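Local coordinates for gram-negative insecticidal protein (Chromobacterium piscinae, PDB 6FBM) that is an insecticidal toxin of the MACPF family that probably acts by forming pores in target membranes, with a second region of the beta-tripod family, at residues A[304-307]-A[308-311]; A[161-164]-A[165-169]. All coordinates share one frame; numbering follows the deposited sequence.

Contact 1: A[304-307]-A[308-311]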
ATOM      1  N   MET A 304     -19.139 -43.342  12.911  1.00 33.69           N
ATOM      2  CA  MET A 304     -17.713 -43.577  12.651  1.00 34.47           C
ATOM      3  C   MET A 304     -17.376 -44.844  11.878  1.00 36.52           C
ATOM      4  O   MET A 304     -16.227 -45.014  11.482  1.00 38.24           O
ATOM      5  CB  MET A 304     -16.947 -43.611  13.989  1.00 32.49           C
ATOM      6  CG  MET A 304     -17.010 -42.324  14.808  1.00 31.68           C
ATOM      7  SD  MET A 304     -16.244 -40.951  13.929  1.00 30.87           S
ATOM      8  CE  MET A 304     -14.485 -41.318  14.129  1.00 30.22           C
ATOM      9  N   LYS A 305     -18.357 -45.715  11.650  1.00 40.77           N
ATOM     10  CA  LYS A 305     -18.135 -47.043  11.046  1.00 42.52           C
ATOM     11  C   LYS A 305     -17.320 -46.960   9.760  1.00 44.24           C
ATOM     12  O   LYS A 305     -16.245 -47.552   9.689  1.00 46.23           O
ATOM     13  CB  LYS A 305     -19.479 -47.745  10.766  1.00 46.16           C
ATOM     14  CG  LYS A 305     -19.381 -49.236  10.511  1.00 48.52           C
ATOM     15  CD  LYS A 305     -20.480 -49.767   9.581  1.00 52.84           C
ATOM     16  CE  LYS A 305     -20.097 -51.152   9.044  1.00 55.14           C
ATOM     17  NZ  LYS A 305     -21.239 -52.044   8.704  1.00 54.07           N
ATOM     18  N   GLN A 306     -17.801 -46.205   8.766  1.00 40.05           N
ATOM     19  CA  GLN A 306     -17.083 -46.040   7.500  1.00 36.88           C
ATOM     20  C   GLN A 306     -15.619 -45.603   7.705  1.00 35.25           C
ATOM     21  O   GLN A 306     -14.714 -46.124   7.039  1.00 35.08           O
ATOM     22  CB  GLN A 306     -17.829 -45.035   6.591  1.00 41.83           C
ATOM     23  CG  GLN A 306     -17.265 -44.906   5.162  1.00 45.45           C
ATOM     24  CD  GLN A 306     -17.852 -43.770   4.325  1.00 51.23           C
ATOM     25  OE1 GLN A 306     -18.994 -43.342   4.517  1.00 57.75           O
ATOM     26  NE2 GLN A 306     -17.063 -43.287   3.362  1.00 51.35           N
ATOM     27  N   SER A 307     -15.386 -44.660   8.622  1.00 31.55           N
ATOM     28  CA  SER A 307     -14.044 -44.124   8.843  1.00 28.95           C
ATOM     29  C   SER A 307     -13.096 -45.140   9.478  1.00 27.14           C
ATOM     30  O   SER A 307     -11.896 -45.068   9.254  1.00 24.34           O
ATOM     31  CB  SER A 307     -14.083 -42.846   9.681  1.00 28.76           C
ATOM     32  OG  SER A 307     -14.356 -43.122  11.041  1.00 26.07           O
ATOM     33  N   GLN A 308     -13.627 -46.087  10.243  1.00 27.16           N
ATOM     34  CA  GLN A 308     -12.789 -47.072  10.928  1.00 26.58           C
ATOM     35  C   GLN A 308     -12.372 -48.282  10.093  1.00 27.69           C
ATOM     36  O   GLN A 308     -11.659 -49.129  10.608  1.00 29.17           O
ATOM     37  CB  GLN A 308     -13.468 -47.556  12.208  1.00 25.44           C
ATOM     38  CG  GLN A 308     -13.791 -46.459  13.196  1.00 24.88           C
ATOM     39  CD  GLN A 308     -12.629 -45.510  13.406  1.00 24.43           C
ATOM     40  OE1 GLN A 308     -11.712 -45.798  14.172  1.00 24.28           O
ATOM     41  NE2 GLN A 308     -12.659 -44.375  12.719  1.00 23.22           N
ATOM     42  N   GLN A 309     -12.803 -48.388   8.834  1.00 30.48           N
ATOM     43  CA  GLN A 309     -12.333 -49.469   7.963  1.00 32.81           C
ATOM     44  C   GLN A 309     -10.818 -49.382   7.855  1.00 31.95           C
ATOM     45  O   GLN A 309     -10.261 -48.283   7.787  1.00 31.64           O
ATOM     46  CB  GLN A 309     -12.929 -49.389   6.550  1.00 35.89           C
ATOM     47  CG  GLN A 309     -14.391 -49.803   6.431  1.00 40.88           C
ATOM     48  CD  GLN A 309     -14.907 -49.708   4.988  1.00 46.05           C
ATOM     49  OE1 GLN A 309     -14.768 -50.643   4.182  1.00 48.32           O
ATOM     50  NE2 GLN A 309     -15.506 -48.559   4.657  1.00 42.36           N
ATOM     51  N   SER A 310     -10.168 -50.543   7.836  1.00 28.82           N
ATOM     52  CA  SER A 310      -8.729 -50.620   7.614  1.00 26.51           C
ATOM     53  C   SER A 310      -8.362 -50.151   6.212  1.00 26.34           C
ATOM     54  O   SER A 310      -9.161 -50.234   5.268  1.00 23.58           O
ATOM     55  CB  SER A 310      -8.223 -52.041   7.822  1.00 27.61           C
ATOM     56  OG  SER A 310      -8.086 -52.298   9.214  1.00 29.93           O
ATOM     57  N   ILE A 311      -7.138 -49.642   6.095  1.00 26.60           N
ATOM     58  CA  ILE A 311      -6.577 -49.289   4.809  1.00 26.21           C
ATOM     59  C   ILE A 311      -6.255 -50.611   4.136  1.00 28.11           C
ATOM     60  O   ILE A 311      -5.705 -51.509   4.787  1.00 31.02           O
ATOM     61  CB  ILE A 311      -5.289 -48.453   4.957  1.00 25.96           C
ATOM     62  CG1 ILE A 311      -5.559 -47.160   5.748  1.00 27.72           C
ATOM     63  CG2 ILE A 311      -4.661 -48.146   3.596  1.00 26.03           C
ATOM     64  CD1 ILE A 311      -6.640 -46.258   5.178  1.00 27.29           C
TER

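Contact 2: A[161-164]-A[165-169]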
ATOM      1  N   MET A 161     -27.754 -39.351  13.492  1.00 37.37           N
ATOM      2  CA  MET A 161     -27.036 -39.204  12.221  1.00 41.80           C
ATOM      3  C   MET A 161     -27.211 -37.824  11.578  1.00 43.37           C
ATOM      4  O   MET A 161     -26.258 -37.249  11.055  1.00 46.07           O
ATOM      5  CB  MET A 161     -27.442 -40.303  11.212  1.00 42.32           C
ATOM      6  CG  MET A 161     -26.850 -41.689  11.447  1.00 45.31           C
ATOM      7  SD  MET A 161     -25.087 -41.807  11.873  1.00 42.14           S
ATOM      8  CE  MET A 161     -25.279 -41.849  13.678  1.00 38.80           C
ATOM      9  N   GLU A 162     -28.432 -37.306  11.607  1.00 43.49           N
ATOM     10  CA  GLU A 162     -28.699 -35.993  11.035  1.00 44.96           C
ATOM     11  C   GLU A 162     -28.049 -34.924  11.869  1.00 38.45           C
ATOM     12  O   GLU A 162     -27.407 -34.023  11.327  1.00 36.45           O
ATOM     13  CB  GLU A 162     -30.197 -35.701  10.956  1.00 50.43           C
ATOM     14  CG  GLU A 162     -30.774 -35.755   9.551  1.00 53.89           C
ATOM     15  CD  GLU A 162     -31.559 -34.498   9.246  1.00 58.27           C
ATOM     16  OE1 GLU A 162     -32.776 -34.584   8.976  1.00 60.80           O
ATOM     17  OE2 GLU A 162     -30.969 -33.378   9.351  1.00 64.70           O
ATOM     18  N   LEU A 163     -28.245 -35.029  13.178  1.00 32.96           N
ATOM     19  CA  LEU A 163     -27.656 -34.096  14.112  1.00 30.13           C
ATOM     20  C   LEU A 163     -26.166 -34.022  13.848  1.00 29.38           C
ATOM     21  O   LEU A 163     -25.630 -32.931  13.684  1.00 27.03           O
ATOM     22  CB  LEU A 163     -27.924 -34.509  15.560  1.00 28.93           C
ATOM     23  CG  LEU A 163     -27.526 -33.493  16.630  1.00 27.19           C
ATOM     24  CD1 LEU A 163     -28.419 -32.273  16.572  1.00 27.18           C
ATOM     25  CD2 LEU A 163     -27.637 -34.132  17.991  1.00 27.66           C
ATOM     26  N   PHE A 164     -25.524 -35.186  13.762  1.00 29.62           N
ATOM     27  CA  PHE A 164     -24.089 -35.251  13.514  1.00 31.31           C
ATOM     28  C   PHE A 164     -23.672 -34.729  12.137  1.00 34.02           C
ATOM     29  O   PHE A 164     -22.620 -34.096  12.033  1.00 35.49           O
ATOM     30  CB  PHE A 164     -23.532 -36.670  13.737  1.00 28.85           C
ATOM     31  CG  PHE A 164     -23.594 -37.162  15.167  1.00 26.77           C
ATOM     32  CD1 PHE A 164     -23.713 -36.289  16.252  1.00 26.74           C
ATOM     33  CD2 PHE A 164     -23.500 -38.523  15.425  1.00 25.63           C
ATOM     34  CE1 PHE A 164     -23.767 -36.774  17.555  1.00 26.36           C
ATOM     35  CE2 PHE A 164     -23.536 -39.001  16.723  1.00 25.86           C
ATOM     36  CZ  PHE A 164     -23.672 -38.130  17.787  1.00 25.90           C
ATOM     37  N   LYS A 165     -24.469 -34.987  11.104  1.00 38.54           N
ATOM     38  CA  LYS A 165     -24.207 -34.395   9.779  1.00 45.21           C
ATOM     39  C   LYS A 165     -24.321 -32.863   9.819  1.00 45.41           C
ATOM     40  O   LYS A 165     -23.425 -32.157   9.339  1.00 47.57           O
ATOM     41  CB  LYS A 165     -25.124 -35.005   8.705  1.00 51.40           C
ATOM     42  CG  LYS A 165     -24.978 -34.412   7.303  1.00 56.23           C
ATOM     43  CD  LYS A 165     -26.115 -33.476   6.928  1.00 58.80           C
ATOM     44  CE  LYS A 165     -26.216 -33.346   5.400  1.00 57.87           C
ATOM     45  NZ  LYS A 165     -26.703 -34.553   4.675  1.00 55.60           N
ATOM     46  N   ARG A 166     -25.403 -32.357  10.406  1.00 42.86           N
ATOM     47  CA  ARG A 166     -25.656 -30.910  10.475  1.00 39.26           C
ATOM     48  C   ARG A 166     -24.606 -30.139  11.284  1.00 35.67           C
ATOM     49  O   ARG A 166     -24.154 -29.080  10.860  1.00 36.67           O
ATOM     50  CB  ARG A 166     -27.017 -30.613  11.083  1.00 43.26           C
ATOM     51  CG  ARG A 166     -28.223 -30.881  10.207  1.00 48.01           C
ATOM     52  CD  ARG A 166     -29.506 -30.704  11.009  1.00 52.07           C
ATOM     53  NE  ARG A 166     -30.310 -29.527  10.609  1.00 58.44           N
ATOM     54  CZ  ARG A 166     -31.565 -29.536  10.154  1.00 61.93           C
ATOM     55  NH1 ARG A 166     -32.272 -30.647  10.122  1.00 63.06           N
ATOM     56  NH2 ARG A 166     -32.143 -28.391   9.823  1.00 62.91           N
ATOM     57  N   TYR A 167     -24.240 -30.664  12.446  1.00 31.95           N
ATOM     58  CA  TYR A 167     -23.458 -29.915  13.418  1.00 30.74           C
ATOM     59  C   TYR A 167     -22.055 -30.439  13.699  1.00 27.78           C
ATOM     60  O   TYR A 167     -21.229 -29.703  14.248  1.00 29.65           O
ATOM     61  CB  TYR A 167     -24.251 -29.830  14.727  1.00 32.40           C
ATOM     62  CG  TYR A 167     -25.560 -29.114  14.528  1.00 33.74           C
ATOM     63  CD1 TYR A 167     -25.593 -27.728  14.367  1.00 32.98           C
ATOM     64  CD2 TYR A 167     -26.750 -29.817  14.454  1.00 33.19           C
ATOM     65  CE1 TYR A 167     -26.791 -27.070  14.159  1.00 33.40           C
ATOM     66  CE2 TYR A 167     -27.943 -29.166  14.234  1.00 33.96           C
ATOM     67  CZ  TYR A 167     -27.958 -27.793  14.077  1.00 33.70           C
ATOM     68  OH  TYR A 167     -29.146 -27.143  13.876  1.00 34.37           O
ATOM     69  N   GLY A 168     -21.785 -31.682  13.319  1.00 24.96           N
ATOM     70  CA  GLY A 168     -20.600 -32.399  13.778  1.00 24.96           C
ATOM     71  C   GLY A 168     -20.846 -33.053  15.127  1.00 23.74           C
ATOM     72  O   GLY A 168     -21.551 -32.493  15.966  1.00 24.36           O
ATOM     73  N   PRO A 169     -20.283 -34.241  15.348  1.00 23.09           N
ATOM     74  CA  PRO A 169     -20.451 -34.878  16.653  1.00 21.79           C
ATOM     75  C   PRO A 169     -19.600 -34.242  17.762  1.00 20.78           C
ATOM     76  O   PRO A 169     -19.923 -34.412  18.947  1.00 19.55           O
ATOM     77  CB  PRO A 169     -19.996 -36.311  16.403  1.00 22.38           C
ATOM     78  CG  PRO A 169     -18.977 -36.182  15.306  1.00 23.51           C
ATOM     79  CD  PRO A 169     -19.411 -35.025  14.447  1.00 23.69           C
TER

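Contact 1: A[304-307]-A[308-311]
Gln308 NE2 donates to Ser307 OG over 2.7 Å in the turn that follows helix 300-304, with the oxygen lying almost in the plane of the amide. The side-chain bonds form a short relay, for Ser307 OG donates in turn to Met304 O at 2.7 Å. Serine suits this place because its hydroxyl, set between its own backbone N and carbonyl carbon (chi1 74°), can accept from one neighbour while it donates back to the preceding turn. The Gln308 chain folds back at chi2 (-46°), which carries its amide over to that hydroxyl.

Among the backbone bonds, Gln308 N reaches Met304 O over 3.1 Å; with Ser307 OG this makes two donors on Met304 O. A weak bond from the same N to Lys305 O accompanies it. Further on, Gln306 O draws two weak bonds from Gln309, one from the backbone N and one from NE2 at the end of an extended side chain.

Van der Waals contact adds little: the methyl CE of Met304 lies 3.8 Å from Gln308 NE2, at the polar end of the amide, while the apolar packing of the Met304 side chain is on Val25, Tyr98 and Leu100. Outside the turn, Gln308 OE1 accepts from Lys99 N.

Both ends of the Gln308 amide are therefore bonded, which should hold its rotation and suits a glutamine, able to donate and accept at once, while Arg85 takes the carbonyls of Ser307 and Gln309.

Contact 2: A[161-164]-A[165-169]
Phe164 and Pro169 pack closely where helix 160-167 ends. Pro169 CB sits over one face of the phenyl ring, 3.9 Å from the centroid of the Phe164 ring and 16° off the ring normal, a CH-pi contact displaced toward the rim on the CD1 side. The two side chains cross at about a right angle, and the place suits the compact, apolar proline ring, whose CB lies over the aromatic face. Between them Gly168 turns the chain out of the helix: its positive phi (84°) would press a side chain against the preceding carbonyl, so a glycine fits here. Gly168 N still bonds to Phe164 O at 2.9 Å.

One helical turn apart, Leu163 and Tyr167 make a second tight pair. With CG of Leu163 anti to the backbone N (chi1 -171°), Leu163 CD1 reaches Tyr167 CD2 at 3.6 Å, while Leu163 O lies at the edge of the tyrosine ring and accepts Tyr167 N over 2.9 Å.

The solvent side is looser. Glu162 and Arg166 form a salt bridge, Glu162 OE2 to Arg166 NH1 at 3.1 Å, whose hydrogen bond is weak although the carboxylate and guanidinium planes are nearly parallel. Long, flexible chains suit this rim, where the bent Lys165 chain turns its end away from 161-164. The backbone beneath is firmer: Arg166 N meets Glu162 O at 2.8 Å.

Tyr167 OH bonds to Asp152 and its ring meets Phe149, joining the turn to helix 147-154. Leu163 also touches Leu296 of helix 290-298, while Pro169 packs on Phe300 and Phe303 of helix 300-304 and pairs by backbone with Ile283 as the chain heads into strand 170-177.

Overall arrangement
Contact 2 comes first along the chain, within the MAC/perforin region, and contact 1 follows more than a hundred residues later. Their centres are 18 Å apart and their nearest atoms about 6 Å, so they do not touch, yet helix 300-304 lies between them in the chain's path: its Phe300 and Phe303 lie against residues 161-169, and contact 1 opens near its end. From 165-169 the chain leaves its helix for strand 170-177 of the large antiparallel sheet, whereas 308-311 passes helix 81-88. Both lie on the same side of the chain's centre, beside helix 300-304, one leading into the large antiparallel sheet and the other toward strand 318-321 of the mixed four-stranded sheet.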